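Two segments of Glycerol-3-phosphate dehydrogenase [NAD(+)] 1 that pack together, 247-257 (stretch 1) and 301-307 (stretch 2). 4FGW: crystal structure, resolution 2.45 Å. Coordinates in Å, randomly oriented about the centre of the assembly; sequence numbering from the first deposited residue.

Stretch 1, residues 247-257: VVALGCGFVEG
Stretch 2 301-307: DLITTCA

Both stretches are helical throughout, each continuing a helix that begins earlier in the chain. Their N-to-C directions differ by 41° (signed crossing angle -41°), so they run in broadly the same sense, and their axes approach to 8.7 Å. The register is fixed where the CA atoms of Ala 249 and Cys 306 lie 4.5 Å apart. No hydrogen bond crosses the interface; it buries 256 Å² in total, mostly through apolar contact.

Val 247 (chi1 t) stays out of reach of stretch 2, but its O accepts weak backbone bonds from Leu 250 N (3.3 Å) and Gly 251 N (3.5 Å). From there the i+4 pattern is regular, as in Cys 252 N to Val 248 O at 3.1 Å and Glu 256 N to Cys 252 O at 2.9 Å. Stretch 2 repeats it, with Cys 306 N to Leu 302 O at 3.0 Å.

Val 248 (chi1 t) directs its CA-to-CB bond toward stretch 2. Leu 302 (chi1 t, chi2 p) starts sideways, but its end comes nearer, placing CD1 3.8 Å from Val 248 CB, a van der Waals contact. Val 248 CG1 also lies 4.2 Å from Cys 306 SG.

Ala 249 points its methyl toward the partner helix and permits the close backbone approach. Its CA is 3.7 Å from Cys 306 SG, and its CB is 3.8 Å from Thr 305 CG2. Thr 305 (chi1 m) can present this methyl while its hydroxyl serves its own helix: OG1 donates to Asp 301 O at 2.7 Å.

Leu 250 (m, t) points away, and Gly 251 has no atom in contact with stretch 2. One turn beyond Val 248, Cys 252 (chi1 m) again faces the interface. Its SG lies 3.6 Å from Cys 306 SG, far too long for a disulfide, so the sulfurs meet as unlinked, polarisable apolar groups. Cys 306 (chi1 m), the residue most covered by the other stretch at 72 Å², thus reaches Val 248, Ala 249 and Cys 252 with one sulfur.

Gly 253, Phe 254 (chi1 m, chi2 152°) and Val 255 (chi1 123°, between wells) make no contact across the helices. Glu 256 (chi1 -81°, chi2 t, chi3 4°) sends its carboxylate alongside stretch 2, with OE2 4.0 Å from Cys 306 O; both carboxylate oxygens are hydrogen-bonded elsewhere in the structure. Gly 257 closes the stretch without contact, its N bonded to Gly 253 O at 2.8 Å.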

ATOM      1  N   VAL A 247      14.542  -2.813  -0.382  1.00 55.97           N
ATOM      2  CA  VAL A 247      15.058  -2.823   0.995  1.00 58.00           C
ATOM      3  C   VAL A 247      13.864  -3.143   1.908  1.00 59.48           C
ATOM      4  O   VAL A 247      13.978  -3.996   2.795  1.00 60.96           O
ATOM      5  CB  VAL A 247      15.761  -1.491   1.381  1.00 63.76           C
ATOM      6  CG1 VAL A 247      16.168  -1.484   2.854  1.00 66.44           C
ATOM      7  CG2 VAL A 247      16.972  -1.230   0.489  1.00 64.97           C
ATOM      8  N   VAL A 248      12.710  -2.499   1.636  1.00 51.30           N
ATOM      9  CA  VAL A 248      11.458  -2.718   2.354  1.00 49.78           C
ATOM     10  C   VAL A 248      10.955  -4.172   2.153  1.00 53.58           C
ATOM     11  O   VAL A 248      10.557  -4.819   3.126  1.00 54.94           O
ATOM     12  CB  VAL A 248      10.379  -1.663   1.972  1.00 51.08           C
ATOM     13  CG1 VAL A 248       9.117  -1.832   2.819  1.00 49.81           C
ATOM     14  CG2 VAL A 248      10.925  -0.243   2.100  1.00 52.03           C
ATOM     15  N   ALA A 249      11.005  -4.685   0.905  1.00 48.38           N
ATOM     16  CA  ALA A 249      10.587  -6.053   0.565  1.00 48.08           C
ATOM     17  C   ALA A 249      11.356  -7.101   1.386  1.00 54.79           C
ATOM     18  O   ALA A 249      10.789  -8.144   1.727  1.00 54.47           O
ATOM     19  CB  ALA A 249      10.766  -6.310  -0.926  1.00 47.76           C
ATOM     20  N   LEU A 250      12.628  -6.802   1.733  1.00 54.07           N
ATOM     21  CA  LEU A 250      13.450  -7.680   2.569  1.00 57.07           C
ATOM     22  C   LEU A 250      12.874  -7.754   3.985  1.00 63.06           C
ATOM     23  O   LEU A 250      12.704  -8.853   4.508  1.00 64.19           O
ATOM     24  CB  LEU A 250      14.929  -7.259   2.585  1.00 59.74           C
ATOM     25  CG  LEU A 250      15.738  -7.463   1.289  1.00 64.32           C
ATOM     26  CD1 LEU A 250      17.059  -6.742   1.361  1.00 66.48           C
ATOM     27  CD2 LEU A 250      16.001  -8.947   1.015  1.00 67.85           C
ATOM     28  N   GLY A 251      12.507  -6.596   4.550  1.00 59.41           N
ATOM     29  CA  GLY A 251      11.880  -6.485   5.864  1.00 59.67           C
ATOM     30  C   GLY A 251      10.564  -7.232   5.950  1.00 62.35           C
ATOM     31  O   GLY A 251      10.260  -7.809   6.996  1.00 64.03           O
ATOM     32  N   CYS A 252       9.786  -7.259   4.832  1.00 56.12           N
ATOM     33  CA  CYS A 252       8.505  -7.986   4.718  1.00 53.98           C
ATOM     34  C   CYS A 252       8.726  -9.492   4.729  1.00 58.79           C
ATOM     35  O   CYS A 252       7.983 -10.214   5.397  1.00 59.60           O
ATOM     36  CB  CYS A 252       7.736  -7.558   3.472  1.00 50.69           C
ATOM     37  SG  CYS A 252       7.165  -5.849   3.510  1.00 52.82           S
ATOM     38  N   GLY A 253       9.722  -9.941   3.962  1.00 54.96           N
ATOM     39  CA  GLY A 253      10.105 -11.345   3.863  1.00 56.31           C
ATOM     40  C   GLY A 253      10.536 -11.908   5.198  1.00 63.19           C
ATOM     41  O   GLY A 253      10.084 -12.992   5.585  1.00 64.10           O
ATOM     42  N   PHE A 254      11.373 -11.138   5.941  1.00 60.84           N
ATOM     43  CA  PHE A 254      11.846 -11.506   7.277  1.00 64.15           C
ATOM     44  C   PHE A 254      10.655 -11.761   8.184  1.00 69.03           C
ATOM     45  O   PHE A 254      10.552 -12.816   8.810  1.00 71.46           O
ATOM     46  CB  PHE A 254      12.718 -10.387   7.886  1.00 67.39           C
ATOM     47  CG  PHE A 254      14.014 -10.066   7.179  1.00 69.75           C
ATOM     48  CD1 PHE A 254      14.570  -8.795   7.256  1.00 73.05           C
ATOM     49  CD2 PHE A 254      14.687 -11.037   6.446  1.00 72.73           C
ATOM     50  CE1 PHE A 254      15.766  -8.496   6.600  1.00 75.16           C
ATOM     51  CE2 PHE A 254      15.878 -10.738   5.791  1.00 76.70           C
ATOM     52  CZ  PHE A 254      16.413  -9.470   5.872  1.00 75.20           C
ATOM     53  N   VAL A 255       9.732 -10.810   8.194  1.00 63.30           N
ATOM     54  CA  VAL A 255       8.525 -10.813   8.998  1.00 63.29           C
ATOM     55  C   VAL A 255       7.524 -11.939   8.624  1.00 67.12           C
ATOM     56  O   VAL A 255       6.938 -12.550   9.520  1.00 68.81           O
ATOM     57  CB  VAL A 255       7.980  -9.369   9.008  1.00 65.20           C
ATOM     58  CG1 VAL A 255       6.552  -9.250   8.498  1.00 62.37           C
ATOM     59  CG2 VAL A 255       8.169  -8.723  10.364  1.00 67.12           C
ATOM     60  N   GLU A 256       7.397 -12.249   7.317  1.00 61.55           N
ATOM     61  CA  GLU A 256       6.550 -13.330   6.796  1.00 60.74           C
ATOM     62  C   GLU A 256       7.139 -14.696   7.178  1.00 69.38           C
ATOM     63  O   GLU A 256       6.427 -15.523   7.749  1.00 70.76           O
ATOM     64  CB  GLU A 256       6.411 -13.224   5.272  1.00 59.13           C
ATOM     65  CG  GLU A 256       5.378 -12.206   4.817  1.00 65.18           C
ATOM     66  CD  GLU A 256       5.170 -12.082   3.319  1.00 80.12           C
ATOM     67  OE1 GLU A 256       5.787 -12.862   2.557  1.00 77.32           O
ATOM     68  OE2 GLU A 256       4.393 -11.193   2.904  1.00 75.16           O
ATOM     69  N   GLY A 257       8.436 -14.887   6.891  1.00 67.58           N
ATOM     70  CA  GLY A 257       9.195 -16.098   7.179  1.00 70.90           C
ATOM     71  C   GLY A 257       9.215 -16.485   8.645  1.00 78.71           C
ATOM     72  O   GLY A 257       9.308 -17.671   8.969  1.00 81.18           O
ATOM     73  N   ASP A 301       4.108   0.086  -6.673  1.00 37.52           N
ATOM     74  CA  ASP A 301       5.338  -0.660  -6.900  1.00 37.52           C
ATOM     75  C   ASP A 301       5.855  -1.304  -5.622  1.00 42.47           C
ATOM     76  O   ASP A 301       6.345  -2.436  -5.659  1.00 42.67           O
ATOM     77  CB  ASP A 301       6.401   0.179  -7.610  1.00 39.33           C
ATOM     78  CG  ASP A 301       7.334  -0.656  -8.463  1.00 43.72           C
ATOM     79  OD1 ASP A 301       7.087  -1.865  -8.601  1.00 43.34           O
ATOM     80  OD2 ASP A 301       8.310  -0.097  -8.992  1.00 52.14           O
ATOM     81  N   LEU A 302       5.680  -0.611  -4.487  1.00 39.09           N
ATOM     82  CA  LEU A 302       6.030  -1.135  -3.170  1.00 39.41           C
ATOM     83  C   LEU A 302       5.159  -2.373  -2.843  1.00 43.06           C
ATOM     84  O   LEU A 302       5.690  -3.409  -2.453  1.00 43.32           O
ATOM     85  CB  LEU A 302       5.845  -0.038  -2.106  1.00 39.67           C
ATOM     86  CG  LEU A 302       6.207  -0.409  -0.661  1.00 44.74           C
ATOM     87  CD1 LEU A 302       7.717  -0.633  -0.507  1.00 46.68           C
ATOM     88  CD2 LEU A 302       5.721   0.644   0.310  1.00 45.11           C
ATOM     89  N   ILE A 303       3.824  -2.253  -3.023  1.00 39.52           N
ATOM     90  CA  ILE A 303       2.866  -3.328  -2.765  1.00 38.45           C
ATOM     91  C   ILE A 303       3.206  -4.596  -3.557  1.00 41.80           C
ATOM     92  O   ILE A 303       3.359  -5.655  -2.955  1.00 43.28           O
ATOM     93  CB  ILE A 303       1.384  -2.858  -2.945  1.00 39.88           C
ATOM     94  CG1 ILE A 303       1.001  -1.842  -1.845  1.00 39.28           C
ATOM     95  CG2 ILE A 303       0.404  -4.067  -2.942  1.00 38.98           C
ATOM     96  CD1 ILE A 303      -0.330  -1.047  -2.091  1.00 34.64           C
ATOM     97  N   THR A 304       3.357  -4.483  -4.882  1.00 37.19           N
ATOM     98  CA  THR A 304       3.678  -5.632  -5.735  1.00 37.52           C
ATOM     99  C   THR A 304       4.987  -6.332  -5.370  1.00 43.61           C
ATOM    100  O   THR A 304       5.038  -7.565  -5.367  1.00 45.32           O
ATOM    101  CB  THR A 304       3.512  -5.303  -7.229  1.00 44.99           C
ATOM    102  OG1 THR A 304       3.435  -6.532  -7.955  1.00 45.63           O
ATOM    103  CG2 THR A 304       4.648  -4.424  -7.802  1.00 46.56           C
ATOM    104  N   THR A 305       6.027  -5.541  -5.047  1.00 39.55           N
ATOM    105  CA  THR A 305       7.359  -6.019  -4.682  1.00 40.97           C
ATOM    106  C   THR A 305       7.321  -6.781  -3.359  1.00 45.99           C
ATOM    107  O   THR A 305       7.915  -7.851  -3.249  1.00 47.49           O
ATOM    108  CB  THR A 305       8.358  -4.854  -4.701  1.00 49.10           C
ATOM    109  OG1 THR A 305       8.288  -4.212  -5.978  1.00 45.43           O
ATOM    110  CG2 THR A 305       9.787  -5.303  -4.430  1.00 51.84           C
ATOM    111  N   CYS A 306       6.604  -6.244  -2.375  1.00 42.60           N
ATOM    112  CA  CYS A 306       6.456  -6.870  -1.073  1.00 43.75           C
ATOM    113  C   CYS A 306       5.513  -8.089  -1.091  1.00 48.12           C
ATOM    114  O   CYS A 306       5.636  -8.955  -0.233  1.00 49.01           O
ATOM    115  CB  CYS A 306       6.036  -5.834  -0.040  1.00 44.23           C
ATOM    116  SG  CYS A 306       7.238  -4.496   0.195  1.00 49.02           S
ATOM    117  N   ALA A 307       4.613  -8.176  -2.092  1.00 45.37           N
ATOM    118  CA  ALA A 307       3.681  -9.299  -2.266  1.00 45.77           C
ATOM    119  C   ALA A 307       4.402 -10.546  -2.793  1.00 53.76           C
ATOM    120  O   ALA A 307       4.177 -11.642  -2.282  1.00 57.14           O
ATOM    121  CB  ALA A 307       2.544  -8.909  -3.204  1.00 44.73           C
TER